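Local coordinates for RagB/SusD family nutrient uptake outer membrane protein (Bacteroides thetaiotaomicron, PDB 7KV2), which probably binds beta-glucans at the bacterial surface for nutrient uptake, as an outer membrane protein of the SusD family, at residues 219-224 with 241-246; 402-407 with 455-460; 408-413 with 427-432. One frame throughout, in Å; residues are numbered along the deposited sequence.

Overall arrangement
The three contacts lie in the helical part of this SusD-family protein. Contact 1 comes first along the chain and pairs helix 217-231 with helix 237-249. Contact 2 follows, and both segments of contact 3 fall between its two segments in sequence. Contacts 2 and 3 share helix 405-417; contact 3 adds helix 425-435 and contact 2 the end of helix 446-456. The centres of contacts 2 and 3 are about 12 Å apart, those of 1 and 3 about 13 Å and those of 1 and 2 about 15 Å. All three pairs touch. The sodium ion ties the early and late parts together, because Ile248, Ser250 and Tyr253 bind it along with Tyr405.

Contact 1 (219-224 with 241-246); sequences MVYMLY and LKYMEE
Tyr221 and Tyr243 mark the place where helix 217-231 meets helix 237-249: their CA atoms are 5.8 Å apart, and the axes of the two segments run nearly antiparallel, at 146°, with a closest approach of 9.4 Å. The rings of these two tyrosines form an offset stack. Their centroids are 4.0 Å apart and their planes differ by 6°. CE1 of Tyr221 lies over the centre of the Tyr243 ring, whereas CG of Tyr243 falls toward the rim of the Tyr221 ring. CB of Tyr243 adds a CH-pi contact, 3.7 Å from the centroid of the Tyr221 ring.

Tyr243 also turns an edge to Tyr224. Its CE2 stands over the centre of the Tyr224 ring in a T-shaped pair, with the planes at 72°. The three tyrosines make an aromatic cluster in an antiparallel helix hairpin, the kind of unit from which the TPR-like scaffold of SusD proteins is built. Helix 183-200 packs on this cluster through Val191, Leu194 and Ile198.

At one end of the stack, Tyr221 OH donates a hydrogen bond of 2.7 Å to Glu246 OE1. It comes from the syn side, tilted out of the carboxylate plane. Beside the tyrosines, the methionines start away from the opposite helix and then fold back. Met244 bends at chi2 and chi3, which carries its CE to 3.5 Å from the backbone O of Tyr221. Met222 SD and Met244 SD meet at 3.6 Å, with the two chains crossing at about a right angle.

Contact 2 (402-407 with 455-460); sequences IYRYSE and LEFVGE. With NA (sodium ion), chain G.
Arg404 and Glu460 form a two-point salt bridge between the end of strand 400-404 and the turn after helix 446-456. The arginine approaches side-on. NE donates to Glu460 OE1 at 2.9 Å in an almost straight bond (177°); NH2 donates to Glu460 OE2 at 2.8 Å. Both oxygens use their syn lone pairs, and the guanidinium and carboxylate planes are only 19° apart. The paired bonds fix the rotation of both groups. A second salt bridge runs from NH1 of Arg404 to Glu456 OE2, at 3.0 Å, and meets that oxygen on its anti side.

A hydrogen bond from a hydroxyl adds to this: Ser406 OG donates to the same Glu456 OE2 at 2.8 Å. The serine and the arginine reach this oxygen from opposite faces of the carboxylate. Such a gathering of donors would be expected to keep Glu456 charged. A water lies between Ile402 O and Glu460 OE1.

Phe457 gives the van der Waals contacts. Its CE1 lies over one face of the Arg404 guanidinium, toward the rim, and its CZ is 3.6 Å from CB of Glu407. Phe457 is also the first residue to leave the helix, and a type II turn from Phe457 to Glu460 brings Glu460 back to Arg404.

Metal binding falls to Tyr405. Its CB points away from 455-460, and its OH binds the sodium ion at 2.8 Å. A water and the carbonyl oxygens of Ile248, Ser250 and Tyr253 are the other ligands.

Glu272 and Arg435 extend the charge network. Strand 400-404 pairs with strand 273-277 through a classic beta bulge, where Ile402 and Tyr403 face Phe275, while helix 425-435 packs on Ser406 and Glu456.

Contact 3 (408-413 with 427-432); sequences TLLNAA and KYLNLV
Leu409 and Tyr428 meet in an antiparallel helix pair, made by helix 405-417 and helix 425-435 within the TPR-like helical scaffold of the SusD fold. The segment axes run at 149° and come within 8.2 Å. The nearest CA atoms are those of Leu409 and Tyr428, 5.2 Å apart.

No hydrogen bond crosses the contact; it is apolar. Leu409 divides its two methyls between different partners. CD2 lies 3.8 Å from CD1 of Tyr428, while CD1 is 3.9 Å from CG2 of Val432 and also nears CB of Leu431. CB of Ala412 touches the other ortho carbon of the Tyr428 ring, CD2, at 3.8 Å. Leu409 CD2 and Ala412 CB both approach this ring obliquely and from the same side. With CG anti to its own carbonyl carbon (chi1 -69°), the ring lies alongside helix 405-417, next to these two residues. The phenol OH of Tyr428 is hydrogen-bonded to Glu245 OE1 of helix 237-249, which links this pair to the neighbouring hairpin.

On the next row, Leu410 CD2 meets Leu429 CD1 at 3.7 Å, and Leu410 CG packs against Val432 CG2. Helix 446-456 covers this side through Ile449, Glu452 and Arg453. The small side chain of Ala413 lies beside the backbone of the other helix, its CB 4.3 Å from the amide N of Leu429.

Contact 1 (219-224 with 241-246)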
loop_
_atom_site.group_PDB
_atom_site.type_symbol
_atom_site.label_atom_id
_atom_site.label_comp_id
_atom_site.label_asym_id
_atom_site.label_seq_id
_atom_site.Cartn_x
_atom_site.Cartn_y
_atom_site.Cartn_z
ATOM N N MET A 219 0.238 -13.282 -6.100
ATOM C CA MET A 219 -0.071 -11.829 -6.115
ATOM C C MET A 219 -1.482 -11.652 -6.695
ATOM O O MET A 219 -2.304 -10.917 -6.146
ATOM C CB MET A 219 0.976 -11.051 -6.906
ATOM C CG MET A 219 0.636 -9.595 -7.069
ATOM S SD MET A 219 -0.353 -9.360 -8.601
ATOM C CE MET A 219 -0.125 -7.604 -8.844
ATOM N N VAL A 220 -1.792 -12.387 -7.758
ATOM C CA VAL A 220 -3.117 -12.237 -8.423
ATOM C C VAL A 220 -4.217 -12.718 -7.475
ATOM O O VAL A 220 -5.238 -12.055 -7.382
ATOM C CB VAL A 220 -3.111 -13.012 -9.762
ATOM C CG1 VAL A 220 -4.508 -13.286 -10.298
ATOM C CG2 VAL A 220 -2.288 -12.279 -10.795
ATOM N N TYR A 221 -3.975 -13.812 -6.760
ATOM C CA TYR A 221 -4.899 -14.399 -5.762
ATOM C C TYR A 221 -5.191 -13.353 -4.689
ATOM O O TYR A 221 -6.348 -13.155 -4.261
ATOM C CB TYR A 221 -4.291 -15.661 -5.179
ATOM C CG TYR A 221 -4.457 -16.901 -6.027
ATOM C CD1 TYR A 221 -5.222 -16.922 -7.195
ATOM C CD2 TYR A 221 -3.879 -18.085 -5.607
ATOM C CE1 TYR A 221 -5.360 -18.094 -7.939
ATOM C CE2 TYR A 221 -4.051 -19.267 -6.315
ATOM C CZ TYR A 221 -4.779 -19.266 -7.494
ATOM O OH TYR A 221 -4.945 -20.471 -8.148
ATOM N N MET A 222 -4.153 -12.676 -4.238
ATOM C CA MET A 222 -4.333 -11.667 -3.166
ATOM C C MET A 222 -5.112 -10.454 -3.701
ATOM O O MET A 222 -5.940 -9.918 -2.961
ATOM C CB MET A 222 -2.993 -11.241 -2.569
ATOM C CG MET A 222 -2.324 -12.354 -1.745
ATOM S SD MET A 222 -3.292 -12.900 -0.318
ATOM C CE MET A 222 -2.951 -11.541 0.823
ATOM N N LEU A 223 -4.799 -9.974 -4.901
ATOM C CA LEU A 223 -5.525 -8.848 -5.535
ATOM C C LEU A 223 -7.004 -9.244 -5.758
ATOM O O LEU A 223 -7.907 -8.429 -5.490
ATOM C CB LEU A 223 -4.795 -8.481 -6.829
ATOM C CG LEU A 223 -5.424 -7.340 -7.618
ATOM C CD1 LEU A 223 -5.570 -6.103 -6.763
ATOM C CD2 LEU A 223 -4.605 -7.040 -8.863
ATOM N N TYR A 224 -7.245 -10.497 -6.122
ATOM C CA TYR A 224 -8.612 -11.058 -6.318
ATOM C C TYR A 224 -9.361 -10.981 -4.977
ATOM O O TYR A 224 -10.445 -10.355 -4.882
ATOM C CB TYR A 224 -8.500 -12.457 -6.929
ATOM C CG TYR A 224 -9.819 -13.176 -7.084
ATOM C CD1 TYR A 224 -10.426 -13.800 -6.012
ATOM C CD2 TYR A 224 -10.488 -13.169 -8.299
ATOM C CE1 TYR A 224 -11.628 -14.486 -6.155
ATOM C CE2 TYR A 224 -11.700 -13.834 -8.451
ATOM C CZ TYR A 224 -12.269 -14.498 -7.384
ATOM O OH TYR A 224 -13.472 -15.127 -7.527
ATOM N N LEU A 241 -11.571 -17.864 -0.991
ATOM C CA LEU A 241 -11.086 -18.733 0.096
ATOM C C LEU A 241 -10.222 -19.852 -0.486
ATOM O O LEU A 241 -9.140 -20.090 0.048
ATOM C CB LEU A 241 -12.258 -19.290 0.910
ATOM C CG LEU A 241 -11.869 -20.298 1.982
ATOM C CD1 LEU A 241 -10.870 -19.704 2.993
ATOM C CD2 LEU A 241 -13.098 -20.790 2.706
ATOM N N LYS A 242 -10.707 -20.552 -1.515
ATOM C CA LYS A 242 -9.918 -21.612 -2.197
ATOM C C LYS A 242 -8.519 -21.068 -2.601
ATOM O O LYS A 242 -7.511 -21.763 -2.389
ATOM C CB LYS A 242 -10.760 -22.112 -3.370
ATOM C CG LYS A 242 -10.042 -22.895 -4.448
ATOM C CD LYS A 242 -11.011 -23.216 -5.599
ATOM C CE LYS A 242 -10.370 -23.243 -6.964
ATOM N NZ LYS A 242 -9.879 -24.602 -7.275
ATOM N N TYR A 243 -8.438 -19.850 -3.118
ATOM C CA TYR A 243 -7.144 -19.207 -3.521
ATOM C C TYR A 243 -6.253 -18.954 -2.303
ATOM O O TYR A 243 -5.023 -19.236 -2.374
ATOM C CB TYR A 243 -7.402 -17.942 -4.333
ATOM C CG TYR A 243 -8.065 -18.182 -5.659
ATOM C CD1 TYR A 243 -8.013 -19.414 -6.308
ATOM C CD2 TYR A 243 -8.702 -17.144 -6.297
ATOM C CE1 TYR A 243 -8.586 -19.599 -7.559
ATOM C CE2 TYR A 243 -9.291 -17.318 -7.536
ATOM C CZ TYR A 243 -9.252 -18.550 -8.157
ATOM O OH TYR A 243 -9.839 -18.656 -9.382
ATOM N N MET A 244 -6.818 -18.438 -1.213
ATOM C CA MET A 244 -6.057 -18.255 0.044
ATOM C C MET A 244 -5.522 -19.619 0.501
ATOM O O MET A 244 -4.332 -19.739 0.877
ATOM C CB MET A 244 -6.938 -17.604 1.117
ATOM C CG MET A 244 -7.442 -16.203 0.768
ATOM S SD MET A 244 -6.127 -14.995 0.314
ATOM C CE MET A 244 -6.057 -15.239 -1.462
ATOM N N GLU A 245 -6.348 -20.669 0.419
ATOM C CA GLU A 245 -5.939 -22.019 0.860
ATOM C C GLU A 245 -4.787 -22.526 -0.010
ATOM O O GLU A 245 -3.946 -23.258 0.522
ATOM C CB GLU A 245 -7.158 -22.951 0.867
ATOM C CG GLU A 245 -8.178 -22.641 1.950
ATOM C CD GLU A 245 -7.793 -22.995 3.367
ATOM O OE1 GLU A 245 -6.594 -23.239 3.626
ATOM O OE2 GLU A 245 -8.701 -23.012 4.230
ATOM N N GLU A 246 -4.747 -22.189 -1.300
ATOM C CA GLU A 246 -3.650 -22.634 -2.202
ATOM C C GLU A 246 -2.324 -22.007 -1.759
ATOM O O GLU A 246 -1.321 -22.711 -1.722
ATOM C CB GLU A 246 -3.967 -22.250 -3.642
ATOM C CG GLU A 246 -4.977 -23.180 -4.276
ATOM C CD GLU A 246 -5.232 -22.906 -5.740
ATOM O OE1 GLU A 246 -4.330 -22.369 -6.391
ATOM O OE2 GLU A 246 -6.352 -23.211 -6.215
#

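Contact 2 (402-407 with 455-460)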
loop_
_atom_site.group_PDB
_atom_site.type_symbol
_atom_site.label_atom_id
_atom_site.label_comp_id
_atom_site.label_asym_id
_atom_site.label_seq_id
_atom_site.Cartn_x
_atom_site.Cartn_y
_atom_site.Cartn_z
ATOM N N ILE A 402 3.313 -4.890 -0.204
ATOM C CA ILE A 402 1.899 -4.818 -0.659
ATOM C C ILE A 402 1.093 -5.970 -0.038
ATOM O O ILE A 402 0.137 -5.677 0.698
ATOM C CB ILE A 402 1.840 -4.815 -2.209
ATOM C CG1 ILE A 402 2.667 -3.680 -2.819
ATOM C CG2 ILE A 402 0.397 -4.780 -2.671
ATOM C CD1 ILE A 402 2.260 -2.290 -2.326
ATOM N N TYR A 403 1.525 -7.230 -0.263
ATOM C CA TYR A 403 0.851 -8.452 0.244
ATOM C C TYR A 403 1.836 -9.298 1.044
ATOM O O TYR A 403 2.946 -9.665 0.529
ATOM C CB TYR A 403 0.264 -9.302 -0.877
ATOM C CG TYR A 403 -0.770 -8.568 -1.663
ATOM C CD1 TYR A 403 -1.879 -8.007 -1.040
ATOM C CD2 TYR A 403 -0.697 -8.518 -3.050
ATOM C CE1 TYR A 403 -2.860 -7.335 -1.772
ATOM C CE2 TYR A 403 -1.684 -7.875 -3.778
ATOM C CZ TYR A 403 -2.780 -7.310 -3.147
ATOM O OH TYR A 403 -3.689 -6.616 -3.909
ATOM N N ARG A 404 1.443 -9.555 2.292
ATOM C CA ARG A 404 2.211 -10.406 3.228
ATOM C C ARG A 404 1.337 -11.605 3.576
ATOM O O ARG A 404 0.110 -11.474 3.597
ATOM C CB ARG A 404 2.602 -9.656 4.491
ATOM C CG ARG A 404 3.426 -8.412 4.191
ATOM C CD ARG A 404 4.129 -7.817 5.391
ATOM N NE ARG A 404 3.296 -7.099 6.362
ATOM C CZ ARG A 404 2.905 -7.564 7.552
ATOM N NH1 ARG A 404 3.196 -8.805 7.946
ATOM N NH2 ARG A 404 2.227 -6.776 8.365
ATOM N N TYR A 405 1.977 -12.710 3.907
ATOM C CA TYR A 405 1.266 -13.970 4.197
ATOM C C TYR A 405 0.335 -13.812 5.398
ATOM O O TYR A 405 -0.643 -14.512 5.457
ATOM C CB TYR A 405 2.283 -15.065 4.453
ATOM C CG TYR A 405 1.727 -16.455 4.641
ATOM C CD1 TYR A 405 1.199 -17.168 3.587
ATOM C CD2 TYR A 405 1.853 -17.099 5.856
ATOM C CE1 TYR A 405 0.783 -18.487 3.749
ATOM C CE2 TYR A 405 1.434 -18.402 6.040
ATOM C CZ TYR A 405 0.905 -19.106 4.987
ATOM O OH TYR A 405 0.548 -20.409 5.193
ATOM N N SER A 406 0.617 -12.951 6.374
ATOM C CA SER A 406 -0.347 -12.742 7.487
ATOM C C SER A 406 -1.701 -12.255 6.923
ATOM O O SER A 406 -2.755 -12.582 7.496
ATOM C CB SER A 406 0.224 -11.823 8.514
ATOM O OG SER A 406 0.456 -10.552 7.958
ATOM N N GLU A 407 -1.696 -11.541 5.795
ATOM C CA GLU A 407 -2.935 -11.111 5.146
ATOM C C GLU A 407 -3.645 -12.304 4.515
ATOM O O GLU A 407 -4.910 -12.344 4.573
ATOM C CB GLU A 407 -2.683 -10.035 4.103
ATOM C CG GLU A 407 -3.981 -9.375 3.718
ATOM C CD GLU A 407 -3.932 -8.128 2.868
ATOM O OE1 GLU A 407 -2.830 -7.723 2.420
ATOM O OE2 GLU A 407 -5.069 -7.576 2.624
ATOM N N LEU A 455 -4.109 -4.416 14.170
ATOM C CA LEU A 455 -2.833 -4.567 14.920
ATOM C C LEU A 455 -1.689 -4.877 13.932
ATOM O O LEU A 455 -0.574 -4.397 14.167
ATOM C CB LEU A 455 -3.009 -5.720 15.921
ATOM C CG LEU A 455 -3.979 -5.480 17.087
ATOM C CD1 LEU A 455 -4.133 -6.743 17.926
ATOM C CD2 LEU A 455 -3.494 -4.363 17.995
ATOM N N GLU A 456 -1.985 -5.630 12.870
ATOM C CA GLU A 456 -0.997 -6.251 11.952
ATOM C C GLU A 456 -0.464 -5.264 10.891
ATOM O O GLU A 456 0.717 -5.378 10.504
ATOM C CB GLU A 456 -1.656 -7.466 11.290
ATOM C CG GLU A 456 -0.732 -8.269 10.419
ATOM C CD GLU A 456 0.438 -8.984 11.070
ATOM O OE1 GLU A 456 0.457 -9.113 12.318
ATOM O OE2 GLU A 456 1.359 -9.394 10.299
ATOM N N PHE A 457 -1.285 -4.347 10.404
ATOM C CA PHE A 457 -1.015 -3.597 9.154
ATOM C C PHE A 457 -1.021 -2.077 9.334
ATOM O O PHE A 457 -1.253 -1.390 8.370
ATOM C CB PHE A 457 -2.059 -3.982 8.091
ATOM C CG PHE A 457 -2.108 -5.449 7.741
ATOM C CD1 PHE A 457 -0.989 -6.074 7.217
ATOM C CD2 PHE A 457 -3.249 -6.207 7.986
ATOM C CE1 PHE A 457 -1.015 -7.421 6.910
ATOM C CE2 PHE A 457 -3.277 -7.561 7.672
ATOM C CZ PHE A 457 -2.157 -8.160 7.138
ATOM N N VAL A 458 -0.675 -1.547 10.478
ATOM C CA VAL A 458 -0.598 -0.072 10.635
ATOM C C VAL A 458 0.347 0.459 9.558
ATOM O O VAL A 458 1.472 -0.028 9.436
ATOM C CB VAL A 458 -0.130 0.363 12.023
ATOM C CG1 VAL A 458 0.194 1.855 12.059
ATOM C CG2 VAL A 458 -1.123 -0.037 13.131
ATOM N N GLY A 459 -0.080 1.470 8.800
ATOM C CA GLY A 459 0.817 2.172 7.871
ATOM C C GLY A 459 1.029 1.424 6.572
ATOM O O GLY A 459 1.860 1.859 5.788
ATOM N N GLU A 460 0.267 0.352 6.326
ATOM C CA GLU A 460 0.431 -0.490 5.128
ATOM C C GLU A 460 -0.766 -0.341 4.194
ATOM O O GLU A 460 -0.837 -1.105 3.273
ATOM C CB GLU A 460 0.640 -1.967 5.470
ATOM C CG GLU A 460 1.773 -2.157 6.461
ATOM C CD GLU A 460 2.196 -3.611 6.692
ATOM O OE1 GLU A 460 2.485 -4.353 5.670
ATOM O OE2 GLU A 460 2.182 -4.032 7.857
HETATM NA NA NA G . 2.193 -21.831 3.418
HETATM O O HOH W 1 1.226 -5.394 3.412
HETATM O O HOH W 2 3.112 -23.197 4.944
#

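Contact 3 (408-413 with 427-432)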
loop_
_atom_site.group_PDB
_atom_site.type_symbol
_atom_site.label_atom_id
_atom_site.label_comp_id
_atom_site.label_asym_id
_atom_site.label_seq_id
_atom_site.Cartn_x
_atom_site.Cartn_y
_atom_site.Cartn_z
ATOM N N THR A 408 -2.884 -13.227 3.925
ATOM C CA THR A 408 -3.458 -14.486 3.416
ATOM C C THR A 408 -4.213 -15.199 4.555
ATOM O O THR A 408 -5.340 -15.620 4.350
ATOM C CB THR A 408 -2.355 -15.395 2.865
ATOM O OG1 THR A 408 -1.543 -14.689 1.936
ATOM C CG2 THR A 408 -2.942 -16.605 2.181
ATOM N N LEU A 409 -3.562 -15.395 5.698
ATOM C CA LEU A 409 -4.132 -16.131 6.853
ATOM C C LEU A 409 -5.383 -15.409 7.381
ATOM O O LEU A 409 -6.416 -16.085 7.641
ATOM C CB LEU A 409 -3.069 -16.281 7.944
ATOM C CG LEU A 409 -1.902 -17.243 7.683
ATOM C CD1 LEU A 409 -0.827 -17.057 8.732
ATOM C CD2 LEU A 409 -2.332 -18.700 7.657
ATOM N N LEU A 410 -5.326 -14.090 7.543
ATOM C CA LEU A 410 -6.472 -13.320 8.071
ATOM C C LEU A 410 -7.601 -13.316 7.035
ATOM O O LEU A 410 -8.784 -13.400 7.456
ATOM C CB LEU A 410 -5.981 -11.932 8.468
ATOM C CG LEU A 410 -5.045 -11.950 9.678
ATOM C CD1 LEU A 410 -4.504 -10.562 10.030
ATOM C CD2 LEU A 410 -5.723 -12.534 10.901
ATOM N N ASN A 411 -7.288 -13.171 5.749
ATOM C CA ASN A 411 -8.306 -13.243 4.653
ATOM C C ASN A 411 -9.058 -14.593 4.745
ATOM O O ASN A 411 -10.314 -14.592 4.727
ATOM C CB ASN A 411 -7.675 -13.143 3.264
ATOM C CG ASN A 411 -7.279 -11.753 2.805
ATOM O OD1 ASN A 411 -7.545 -10.757 3.473
ATOM N ND2 ASN A 411 -6.661 -11.683 1.637
ATOM N N ALA A 412 -8.313 -15.707 4.855
ATOM C CA ALA A 412 -8.892 -17.071 4.955
ATOM C C ALA A 412 -9.749 -17.173 6.230
ATOM O O ALA A 412 -10.881 -17.614 6.148
ATOM C CB ALA A 412 -7.805 -18.111 4.912
ATOM N N ALA A 413 -9.235 -16.786 7.399
ATOM C CA ALA A 413 -10.030 -16.788 8.653
ATOM C C ALA A 413 -11.354 -16.036 8.415
ATOM O O ALA A 413 -12.450 -16.571 8.739
ATOM C CB ALA A 413 -9.235 -16.175 9.775
ATOM N N LYS A 427 -7.158 -21.486 13.825
ATOM C CA LYS A 427 -5.706 -21.746 13.685
ATOM C C LYS A 427 -5.070 -20.577 12.909
ATOM O O LYS A 427 -4.061 -20.069 13.355
ATOM C CB LYS A 427 -5.432 -23.050 12.946
ATOM C CG LYS A 427 -3.965 -23.330 12.665
ATOM C CD LYS A 427 -3.752 -24.760 12.249
ATOM C CE LYS A 427 -2.668 -24.934 11.214
ATOM N NZ LYS A 427 -2.522 -26.362 10.821
ATOM N N TYR A 428 -5.696 -20.171 11.823
ATOM C CA TYR A 428 -5.153 -19.150 10.908
ATOM C C TYR A 428 -5.007 -17.836 11.667
ATOM O O TYR A 428 -3.928 -17.266 11.588
ATOM C CB TYR A 428 -6.023 -19.028 9.675
ATOM C CG TYR A 428 -5.956 -20.234 8.777
ATOM C CD1 TYR A 428 -4.923 -21.146 8.851
ATOM C CD2 TYR A 428 -6.904 -20.416 7.800
ATOM C CE1 TYR A 428 -4.864 -22.241 7.992
ATOM C CE2 TYR A 428 -6.864 -21.510 6.952
ATOM C CZ TYR A 428 -5.833 -22.413 7.035
ATOM O OH TYR A 428 -5.802 -23.454 6.152
ATOM N N LEU A 429 -6.062 -17.395 12.364
ATOM C CA LEU A 429 -6.056 -16.171 13.201
ATOM C C LEU A 429 -4.939 -16.230 14.242
ATOM O O LEU A 429 -4.176 -15.254 14.382
ATOM C CB LEU A 429 -7.430 -16.006 13.856
ATOM C CG LEU A 429 -7.520 -14.856 14.844
ATOM C CD1 LEU A 429 -7.101 -13.527 14.167
ATOM C CD2 LEU A 429 -8.931 -14.763 15.386
ATOM N N ASN A 430 -4.790 -17.352 14.932
ATOM C CA ASN A 430 -3.859 -17.432 16.070
ATOM C C ASN A 430 -2.442 -17.625 15.562
ATOM O O ASN A 430 -1.539 -17.301 16.330
ATOM C CB ASN A 430 -4.348 -18.421 17.129
ATOM C CG ASN A 430 -5.506 -17.804 17.885
ATOM O OD1 ASN A 430 -5.306 -16.920 18.727
ATOM N ND2 ASN A 430 -6.708 -18.199 17.529
ATOM N N LEU A 431 -2.220 -18.071 14.318
ATOM C CA LEU A 431 -0.817 -18.140 13.795
ATOM C C LEU A 431 -0.254 -16.710 13.755
ATOM O O LEU A 431 0.877 -16.474 14.229
ATOM C CB LEU A 431 -0.804 -18.779 12.413
ATOM C CG LEU A 431 -0.881 -20.308 12.377
ATOM C CD1 LEU A 431 -0.985 -20.774 10.943
ATOM C CD2 LEU A 431 0.321 -20.923 13.053
ATOM N N VAL A 432 -1.080 -15.784 13.316
ATOM C CA VAL A 432 -0.750 -14.336 13.274
ATOM C C VAL A 432 -0.652 -13.751 14.693
ATOM O O VAL A 432 0.357 -13.036 15.007
ATOM C CB VAL A 432 -1.746 -13.548 12.401
ATOM C CG1 VAL A 432 -1.445 -12.063 12.460
ATOM C CG2 VAL A 432 -1.720 -14.047 10.968
#